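Long-range contact in sigma-54 interaction domain protein (Enterococcus faecalis, PDB 3GDW), which is of unknown function but, as a full-length protein, probably binds ATP and DNA, this piece being its mannose/fructose-type PTS IIA domain: residues M47-K59 with L75-I88. Residues are numbered along the deposited sequence; the frame is centred on the assembly and turned at random.
Sequences MYEQLRNQVITQK and LNSFGNMLFEETGI
The carboxylate of E85 is held by two side chains of helix 44-57, one on each oxygen. E85 OE2 forms a salt bridge with R52 NH1 (2.8 Å) through its syn lone pair, the N-H bent to 145° at the hydrogen and the guanidinium and carboxylate planes steeply inclined to each other. E85 OE1 accepts from Y48 OH at 2.7 Å, met from above the carboxylate plane. R52 bends at chi2 and chi3 to reach E85, and its NE also donates to N53 OD1, which helps to fix the turn of the guanidinium group. Where helix 78-86 ends, K59 reaches across to place NZ 2.6 Å from T86 O, while T86 OG1 accepts from I88 N in an ST turn.

Inward, Y48 sits as a knob among F78, M81, L82 and E85. With CG anti to the backbone N (chi1 175°), its CB lies over one face of the F78 ring, 3.9 Å from the centroid, and its ring edge points at that face in a T-shaped pair. The selenium of M81, a selenomethionine, covers one face of the Y48 ring, 4.5 Å from its centroid, as in a Met-aromatic contact. Deeper, L82 CD1 meets V55 CG2 at 3.9 Å and also touches L51 CD2, while M47 CG touches the F78 edge.

L51 and F78 also rest on strand 6-12, and V55 and I88 on strand 66-70, so this apolar layer continues into the sheet. Two neighbouring helices crossing at -44° on a parallel sheet, joined through strand 66-70, form the layered alpha/beta packing of a mannose-type PTS IIA domain.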
HETATM    1  N   MSE B  47     -10.060  12.016 -12.591  1.00 25.24           N
HETATM    2  CA  MSE B  47     -10.310  10.968 -11.585  1.00 26.12           C
HETATM    3  C   MSE B  47     -11.364  11.424 -10.575  1.00 25.45           C
HETATM    4  O   MSE B  47     -12.276  10.671 -10.233  1.00 24.98           O
HETATM    5  CB  MSE B  47      -9.030  10.590 -10.855  1.00 25.78           C
HETATM    6  CG  MSE B  47      -9.266   9.577  -9.751  1.00 29.08           C
HETATM    7 SE   MSE B  47     -10.041   7.874 -10.493  0.75 40.72          SE
HETATM    8  CE  MSE B  47      -8.571   7.331 -11.289  1.00 23.81           C
ATOM      9  N   TYR B  48     -11.248  12.664 -10.125  1.00 25.53           N
ATOM     10  CA  TYR B  48     -12.231  13.199  -9.204  1.00 25.90           C
ATOM     11  C   TYR B  48     -13.627  13.069  -9.813  1.00 26.16           C
ATOM     12  O   TYR B  48     -14.572  12.688  -9.133  1.00 25.86           O
ATOM     13  CB  TYR B  48     -11.961  14.662  -8.871  1.00 26.21           C
ATOM     14  CG  TYR B  48     -13.078  15.173  -8.008  1.00 27.13           C
ATOM     15  CD1 TYR B  48     -13.201  14.735  -6.689  1.00 27.89           C
ATOM     16  CD2 TYR B  48     -14.055  16.024  -8.523  1.00 27.30           C
ATOM     17  CE1 TYR B  48     -14.253  15.149  -5.892  1.00 30.22           C
ATOM     18  CE2 TYR B  48     -15.118  16.464  -7.723  1.00 28.50           C
ATOM     19  CZ  TYR B  48     -15.211  16.010  -6.411  1.00 28.83           C
ATOM     20  OH  TYR B  48     -16.241  16.414  -5.593  1.00 30.73           O
ATOM     21  N   GLU B  49     -13.751  13.390 -11.099  1.00 26.72           N
ATOM     22  CA  GLU B  49     -15.059  13.389 -11.738  1.00 28.13           C
ATOM     23  C   GLU B  49     -15.640  11.960 -11.825  1.00 28.17           C
ATOM     24  O   GLU B  49     -16.850  11.782 -11.680  1.00 28.70           O
ATOM     25  CB  GLU B  49     -15.026  14.104 -13.096  1.00 28.20           C
ATOM     26  CG  GLU B  49     -14.772  15.584 -12.958  1.00 32.25           C
ATOM     27  CD  GLU B  49     -14.698  16.338 -14.279  1.00 36.95           C
ATOM     28  OE1 GLU B  49     -15.131  15.804 -15.333  1.00 39.18           O
ATOM     29  OE2 GLU B  49     -14.203  17.487 -14.253  1.00 38.31           O
ATOM     30  N   GLN B  50     -14.779  10.960 -12.024  1.00 27.65           N
ATOM     31  CA  GLN B  50     -15.209   9.550 -11.987  1.00 28.57           C
ATOM     32  C   GLN B  50     -15.794   9.213 -10.619  1.00 28.00           C
ATOM     33  O   GLN B  50     -16.850   8.590 -10.505  1.00 27.52           O
ATOM     34  CB  GLN B  50     -14.008   8.615 -12.206  1.00 28.87           C
ATOM     35  CG  GLN B  50     -13.399   8.698 -13.578  1.00 33.04           C
ATOM     36  CD  GLN B  50     -14.256   7.993 -14.591  1.00 37.13           C
ATOM     37  OE1 GLN B  50     -14.556   6.801 -14.438  1.00 38.46           O
ATOM     38  NE2 GLN B  50     -14.657   8.713 -15.630  1.00 35.43           N
ATOM     39  N   LEU B  51     -15.079   9.613  -9.571  1.00 28.50           N
ATOM     40  CA  LEU B  51     -15.508   9.303  -8.215  1.00 28.25           C
ATOM     41  C   LEU B  51     -16.803  10.050  -7.863  1.00 28.76           C
ATOM     42  O   LEU B  51     -17.762   9.475  -7.341  1.00 28.37           O
ATOM     43  CB  LEU B  51     -14.385   9.628  -7.237  1.00 28.53           C
ATOM     44  CG  LEU B  51     -14.786   9.678  -5.780  1.00 26.17           C
ATOM     45  CD1 LEU B  51     -15.073   8.243  -5.253  1.00 28.61           C
ATOM     46  CD2 LEU B  51     -13.655  10.334  -5.027  1.00 26.63           C
ATOM     47  N   ARG B  52     -16.817  11.341  -8.156  1.00 29.24           N
ATOM     48  CA  ARG B  52     -17.952  12.188  -7.845  1.00 30.26           C
ATOM     49  C   ARG B  52     -19.223  11.667  -8.530  1.00 31.82           C
ATOM     50  O   ARG B  52     -20.301  11.634  -7.914  1.00 31.43           O
ATOM     51  CB  ARG B  52     -17.646  13.619  -8.298  1.00 30.14           C
ATOM     52  CG  ARG B  52     -18.687  14.668  -7.935  1.00 30.61           C
ATOM     53  CD  ARG B  52     -19.791  14.804  -8.975  1.00 34.13           C
ATOM     54  NE  ARG B  52     -19.305  14.826 -10.358  1.00 36.62           N
ATOM     55  CZ  ARG B  52     -18.635  15.829 -10.929  1.00 35.82           C
ATOM     56  NH1 ARG B  52     -18.342  16.927 -10.255  1.00 35.66           N
ATOM     57  NH2 ARG B  52     -18.247  15.715 -12.193  1.00 37.93           N
ATOM     58  N   ASN B  53     -19.097  11.283  -9.803  1.00 32.95           N
ATOM     59  CA  ASN B  53     -20.228  10.767 -10.555  1.00 35.05           C
ATOM     60  C   ASN B  53     -20.843   9.500  -9.957  1.00 36.36           C
ATOM     61  O   ASN B  53     -22.070   9.348  -9.937  1.00 36.95           O
ATOM     62  CB  ASN B  53     -19.841  10.536 -12.020  1.00 35.27           C
ATOM     63  CG  ASN B  53     -19.536  11.830 -12.751  1.00 35.39           C
ATOM     64  OD1 ASN B  53     -19.931  12.902 -12.330  1.00 34.78           O
ATOM     65  ND2 ASN B  53     -18.815  11.727 -13.853  1.00 40.11           N
ATOM     66  N   GLN B  54     -20.010   8.586  -9.471  1.00 37.62           N
ATOM     67  CA  GLN B  54     -20.564   7.394  -8.850  1.00 39.05           C
ATOM     68  C   GLN B  54     -21.190   7.710  -7.490  1.00 39.30           C
ATOM     69  O   GLN B  54     -22.284   7.226  -7.176  1.00 39.48           O
ATOM     70  CB  GLN B  54     -19.541   6.286  -8.733  1.00 39.06           C
ATOM     71  CG  GLN B  54     -20.233   4.945  -8.476  1.00 43.81           C
ATOM     72  CD  GLN B  54     -19.262   3.812  -8.273  1.00 47.99           C
ATOM     73  OE1 GLN B  54     -18.233   3.741  -8.951  1.00 50.23           O
ATOM     74  NE2 GLN B  54     -19.576   2.909  -7.328  1.00 49.51           N
ATOM     75  N   VAL B  55     -20.495   8.527  -6.695  1.00 39.24           N
ATOM     76  CA  VAL B  55     -21.016   8.982  -5.418  1.00 39.17           C
ATOM     77  C   VAL B  55     -22.408   9.608  -5.604  1.00 40.13           C
ATOM     78  O   VAL B  55     -23.349   9.258  -4.880  1.00 39.83           O
ATOM     79  CB  VAL B  55     -20.014   9.942  -4.714  1.00 38.87           C
ATOM     80  CG1 VAL B  55     -20.688  10.724  -3.602  1.00 38.33           C
ATOM     81  CG2 VAL B  55     -18.829   9.153  -4.159  1.00 36.88           C
ATOM     82  N   ILE B  56     -22.542  10.497  -6.593  1.00 40.72           N
ATOM     83  CA  ILE B  56     -23.801  11.218  -6.840  1.00 41.55           C
ATOM     84  C   ILE B  56     -24.962  10.266  -7.160  1.00 42.44           C
ATOM     85  O   ILE B  56     -26.072  10.426  -6.639  1.00 42.46           O
ATOM     86  CB  ILE B  56     -23.636  12.324  -7.925  1.00 41.38           C
ATOM     87  CG1 ILE B  56     -22.946  13.549  -7.306  1.00 41.32           C
ATOM     88  CG2 ILE B  56     -24.994  12.668  -8.571  1.00 42.10           C
ATOM     89  CD1 ILE B  56     -22.887  14.817  -8.178  1.00 43.53           C
ATOM     90  N   THR B  57     -24.680   9.272  -7.997  1.00 43.14           N
ATOM     91  CA  THR B  57     -25.622   8.210  -8.328  1.00 44.34           C
ATOM     92  C   THR B  57     -26.128   7.495  -7.082  1.00 44.65           C
ATOM     93  O   THR B  57     -27.328   7.334  -6.898  1.00 44.49           O
ATOM     94  CB  THR B  57     -24.947   7.163  -9.247  1.00 44.33           C
ATOM     95  OG1 THR B  57     -24.634   7.774 -10.506  1.00 45.23           O
ATOM     96  CG2 THR B  57     -25.849   5.958  -9.472  1.00 45.05           C
ATOM     97  N   GLN B  58     -25.198   7.072  -6.233  1.00 45.33           N
ATOM     98  CA  GLN B  58     -25.517   6.219  -5.097  1.00 46.06           C
ATOM     99  C   GLN B  58     -25.780   7.001  -3.813  1.00 46.29           C
ATOM    100  O   GLN B  58     -25.775   6.416  -2.726  1.00 46.86           O
ATOM    101  CB  GLN B  58     -24.372   5.250  -4.858  1.00 46.08           C
ATOM    102  CG  GLN B  58     -23.864   4.566  -6.095  1.00 48.06           C
ATOM    103  CD  GLN B  58     -22.832   3.507  -5.761  1.00 51.39           C
ATOM    104  OE1 GLN B  58     -21.993   3.694  -4.886  1.00 51.15           O
ATOM    105  NE2 GLN B  58     -22.901   2.376  -6.456  1.00 54.01           N
ATOM    106  N   LYS B  59     -26.007   8.308  -3.934  1.00 46.18           N
ATOM    107  CA  LYS B  59     -26.190   9.182  -2.775  1.00 46.63           C
ATOM    108  C   LYS B  59     -27.060   8.554  -1.672  1.00 46.54           C
ATOM    109  O   LYS B  59     -26.679   8.555  -0.493  1.00 46.32           O
ATOM    110  CB  LYS B  59     -26.770  10.533  -3.197  1.00 46.73           C
ATOM    111  CG  LYS B  59     -26.796  11.558  -2.068  1.00 48.05           C
ATOM    112  CD  LYS B  59     -27.317  12.898  -2.541  1.00 49.57           C
ATOM    113  CE  LYS B  59     -26.839  14.007  -1.622  1.00 51.06           C
ATOM    114  NZ  LYS B  59     -25.445  14.437  -1.942  1.00 51.08           N
ATOM    115  N   LEU B  75      -4.868  12.917  -4.346  1.00 30.03           N
ATOM    116  CA  LEU B  75      -6.057  12.117  -4.147  1.00 30.65           C
ATOM    117  C   LEU B  75      -6.741  12.355  -2.782  1.00 31.48           C
ATOM    118  O   LEU B  75      -7.961  12.318  -2.692  1.00 32.16           O
ATOM    119  CB  LEU B  75      -5.772  10.633  -4.435  1.00 29.41           C
ATOM    120  CG  LEU B  75      -5.271  10.209  -5.835  1.00 29.22           C
ATOM    121  CD1 LEU B  75      -5.110   8.709  -5.934  1.00 25.84           C
ATOM    122  CD2 LEU B  75      -6.202  10.671  -6.935  1.00 29.42           C
ATOM    123  N   ASN B  76      -5.987  12.632  -1.723  1.00 32.90           N
ATOM    124  CA  ASN B  76      -6.665  12.831  -0.440  1.00 33.97           C
ATOM    125  C   ASN B  76      -7.565  14.050  -0.406  1.00 33.94           C
ATOM    126  O   ASN B  76      -8.596  14.036   0.281  1.00 35.36           O
ATOM    127  CB  ASN B  76      -5.725  12.820   0.767  1.00 35.02           C
ATOM    128  CG  ASN B  76      -6.176  11.797   1.815  1.00 36.86           C
ATOM    129  OD1 ASN B  76      -6.692  10.727   1.454  1.00 39.72           O
ATOM    130  ND2 ASN B  76      -5.980  12.102   3.098  1.00 37.48           N
ATOM    131  N   SER B  77      -7.205  15.079  -1.171  1.00 32.64           N
ATOM    132  CA  SER B  77      -8.042  16.267  -1.283  1.00 31.60           C
ATOM    133  C   SER B  77      -9.458  15.969  -1.769  1.00 30.74           C
ATOM    134  O   SER B  77     -10.350  16.784  -1.589  1.00 29.49           O
ATOM    135  CB  SER B  77      -7.389  17.292  -2.198  1.00 31.84           C
ATOM    136  OG  SER B  77      -7.350  16.812  -3.518  1.00 32.51           O
ATOM    137  N   PHE B  78      -9.673  14.792  -2.366  1.00 29.82           N
ATOM    138  CA  PHE B  78     -11.014  14.447  -2.877  1.00 29.59           C
ATOM    139  C   PHE B  78     -12.016  14.308  -1.750  1.00 29.58           C
ATOM    140  O   PHE B  78     -13.208  14.509  -1.958  1.00 29.08           O
ATOM    141  CB  PHE B  78     -11.031  13.132  -3.686  1.00 29.27           C
ATOM    142  CG  PHE B  78     -10.253  13.176  -4.963  1.00 29.09           C
ATOM    143  CD1 PHE B  78      -9.698  14.364  -5.438  1.00 28.02           C
ATOM    144  CD2 PHE B  78     -10.114  12.018  -5.720  1.00 28.59           C
ATOM    145  CE1 PHE B  78      -8.987  14.393  -6.639  1.00 28.93           C
ATOM    146  CE2 PHE B  78      -9.416  12.031  -6.928  1.00 28.82           C
ATOM    147  CZ  PHE B  78      -8.841  13.216  -7.385  1.00 30.57           C
ATOM    148  N   GLY B  79     -11.535  13.937  -0.567  1.00 29.84           N
ATOM    149  CA  GLY B  79     -12.428  13.710   0.569  1.00 31.22           C
ATOM    150  C   GLY B  79     -13.214  14.952   0.930  1.00 31.94           C
ATOM    151  O   GLY B  79     -14.443  14.923   1.012  1.00 32.49           O
ATOM    152  N   ASN B  80     -12.503  16.053   1.135  1.00 32.44           N
ATOM    153  CA  ASN B  80     -13.166  17.284   1.465  1.00 33.74           C
ATOM    154  C   ASN B  80     -13.955  17.801   0.261  1.00 33.33           C
ATOM    155  O   ASN B  80     -15.039  18.348   0.434  1.00 33.59           O
ATOM    156  CB  ASN B  80     -12.180  18.332   1.992  1.00 33.99           C
ATOM    157  CG  ASN B  80     -12.838  19.678   2.246  1.00 37.32           C
ATOM    158  OD1 ASN B  80     -13.903  19.755   2.867  1.00 41.38           O
ATOM    159  ND2 ASN B  80     -12.216  20.749   1.752  1.00 40.12           N
HETATM  160  N   MSE B  81     -13.424  17.607  -0.948  1.00 32.86           N
HETATM  161  CA  MSE B  81     -14.115  18.049  -2.166  1.00 32.73           C
HETATM  162  C   MSE B  81     -15.490  17.405  -2.293  1.00 32.09           C
HETATM  163  O   MSE B  81     -16.462  18.075  -2.612  1.00 31.60           O
HETATM  164  CB  MSE B  81     -13.289  17.742  -3.413  1.00 33.05           C
HETATM  165  CG  MSE B  81     -12.396  18.877  -3.860  1.00 36.07           C
HETATM  166 SE   MSE B  81     -11.100  18.266  -5.188  0.75 42.15          SE
HETATM  167  CE  MSE B  81      -9.820  19.755  -5.073  1.00 42.59           C
ATOM    168  N   LEU B  82     -15.563  16.102  -2.045  1.00 31.97           N
ATOM    169  CA  LEU B  82     -16.834  15.377  -2.107  1.00 32.45           C
ATOM    170  C   LEU B  82     -17.811  15.848  -1.049  1.00 32.50           C
ATOM    171  O   LEU B  82     -19.001  15.983  -1.320  1.00 33.02           O
ATOM    172  CB  LEU B  82     -16.622  13.878  -1.907  1.00 32.30           C
ATOM    173  CG  LEU B  82     -16.393  12.872  -3.014  1.00 31.93           C
ATOM    174  CD1 LEU B  82     -16.351  11.475  -2.333  1.00 28.94           C
ATOM    175  CD2 LEU B  82     -17.455  12.922  -4.133  1.00 29.66           C
ATOM    176  N   PHE B  83     -17.321  16.054   0.171  1.00 33.43           N
ATOM    177  CA  PHE B  83     -18.174  16.587   1.238  1.00 33.74           C
ATOM    178  C   PHE B  83     -18.747  17.958   0.868  1.00 34.04           C
ATOM    179  O   PHE B  83     -19.945  18.170   1.003  1.00 33.44           O
ATOM    180  CB  PHE B  83     -17.454  16.676   2.588  1.00 33.60           C
ATOM    181  CG  PHE B  83     -18.249  17.419   3.624  1.00 34.55           C
ATOM    182  CD1 PHE B  83     -19.372  16.835   4.203  1.00 34.83           C
ATOM    183  CD2 PHE B  83     -17.907  18.717   3.984  1.00 34.15           C
ATOM    184  CE1 PHE B  83     -20.127  17.524   5.148  1.00 34.09           C
ATOM    185  CE2 PHE B  83     -18.659  19.417   4.922  1.00 34.13           C
ATOM    186  CZ  PHE B  83     -19.769  18.820   5.507  1.00 34.81           C
ATOM    187  N   GLU B  84     -17.885  18.873   0.416  1.00 35.03           N
ATOM    188  CA  GLU B  84     -18.318  20.210  -0.017  1.00 36.08           C
ATOM    189  C   GLU B  84     -19.354  20.131  -1.136  1.00 36.38           C
ATOM    190  O   GLU B  84     -20.314  20.883  -1.128  1.00 36.43           O
ATOM    191  CB  GLU B  84     -17.137  21.054  -0.516  1.00 36.42           C
ATOM    192  CG  GLU B  84     -16.088  21.416   0.521  1.00 37.83           C
ATOM    193  CD  GLU B  84     -16.626  22.285   1.632  1.00 39.93           C
ATOM    194  OE1 GLU B  84     -17.288  23.314   1.346  1.00 39.11           O
ATOM    195  OE2 GLU B  84     -16.380  21.925   2.804  1.00 41.82           O
ATOM    196  N   GLU B  85     -19.135  19.237  -2.105  1.00 36.69           N
ATOM    197  CA  GLU B  85     -19.998  19.140  -3.293  1.00 36.93           C
ATOM    198  C   GLU B  85     -21.318  18.387  -3.051  1.00 37.05           C
ATOM    199  O   GLU B  85     -22.366  18.792  -3.552  1.00 37.13           O
ATOM    200  CB  GLU B  85     -19.237  18.527  -4.483  1.00 36.52           C
ATOM    201  CG  GLU B  85     -20.053  18.462  -5.793  1.00 36.35           C
ATOM    202  CD  GLU B  85     -19.216  18.112  -7.025  1.00 36.70           C
ATOM    203  OE1 GLU B  85     -17.963  18.062  -6.925  1.00 34.83           O
ATOM    204  OE2 GLU B  85     -19.818  17.895  -8.105  1.00 37.13           O
ATOM    205  N   THR B  86     -21.262  17.292  -2.301  1.00 37.34           N
ATOM    206  CA  THR B  86     -22.439  16.439  -2.097  1.00 37.34           C
ATOM    207  C   THR B  86     -23.027  16.572  -0.684  1.00 37.24           C
ATOM    208  O   THR B  86     -24.176  16.206  -0.449  1.00 37.63           O
ATOM    209  CB  THR B  86     -22.112  14.930  -2.326  1.00 37.45           C
ATOM    210  OG1 THR B  86     -21.367  14.441  -1.213  1.00 36.43           O
ATOM    211  CG2 THR B  86     -21.314  14.706  -3.602  1.00 37.21           C
ATOM    212  N   GLY B  87     -22.233  17.052   0.267  1.00 37.10           N
ATOM    213  CA  GLY B  87     -22.682  17.102   1.664  1.00 36.48           C
ATOM    214  C   GLY B  87     -22.660  15.752   2.377  1.00 36.32           C
ATOM    215  O   GLY B  87     -23.101  15.652   3.525  1.00 36.52           O
ATOM    216  N   ILE B  88     -22.159  14.719   1.705  1.00 35.36           N
ATOM    217  CA  ILE B  88     -21.998  13.402   2.321  1.00 35.30           C
ATOM    218  C   ILE B  88     -20.725  13.420   3.163  1.00 34.76           C
ATOM    219  O   ILE B  88     -19.662  13.814   2.673  1.00 34.81           O
ATOM    220  CB  ILE B  88     -21.911  12.275   1.258  1.00 35.24           C
ATOM    221  CG1 ILE B  88     -23.198  12.193   0.426  1.00 36.42           C
ATOM    222  CG2 ILE B  88     -21.574  10.931   1.905  1.00 36.05           C
ATOM    223  CD1 ILE B  88     -24.408  11.646   1.195  1.00 38.41           C
TER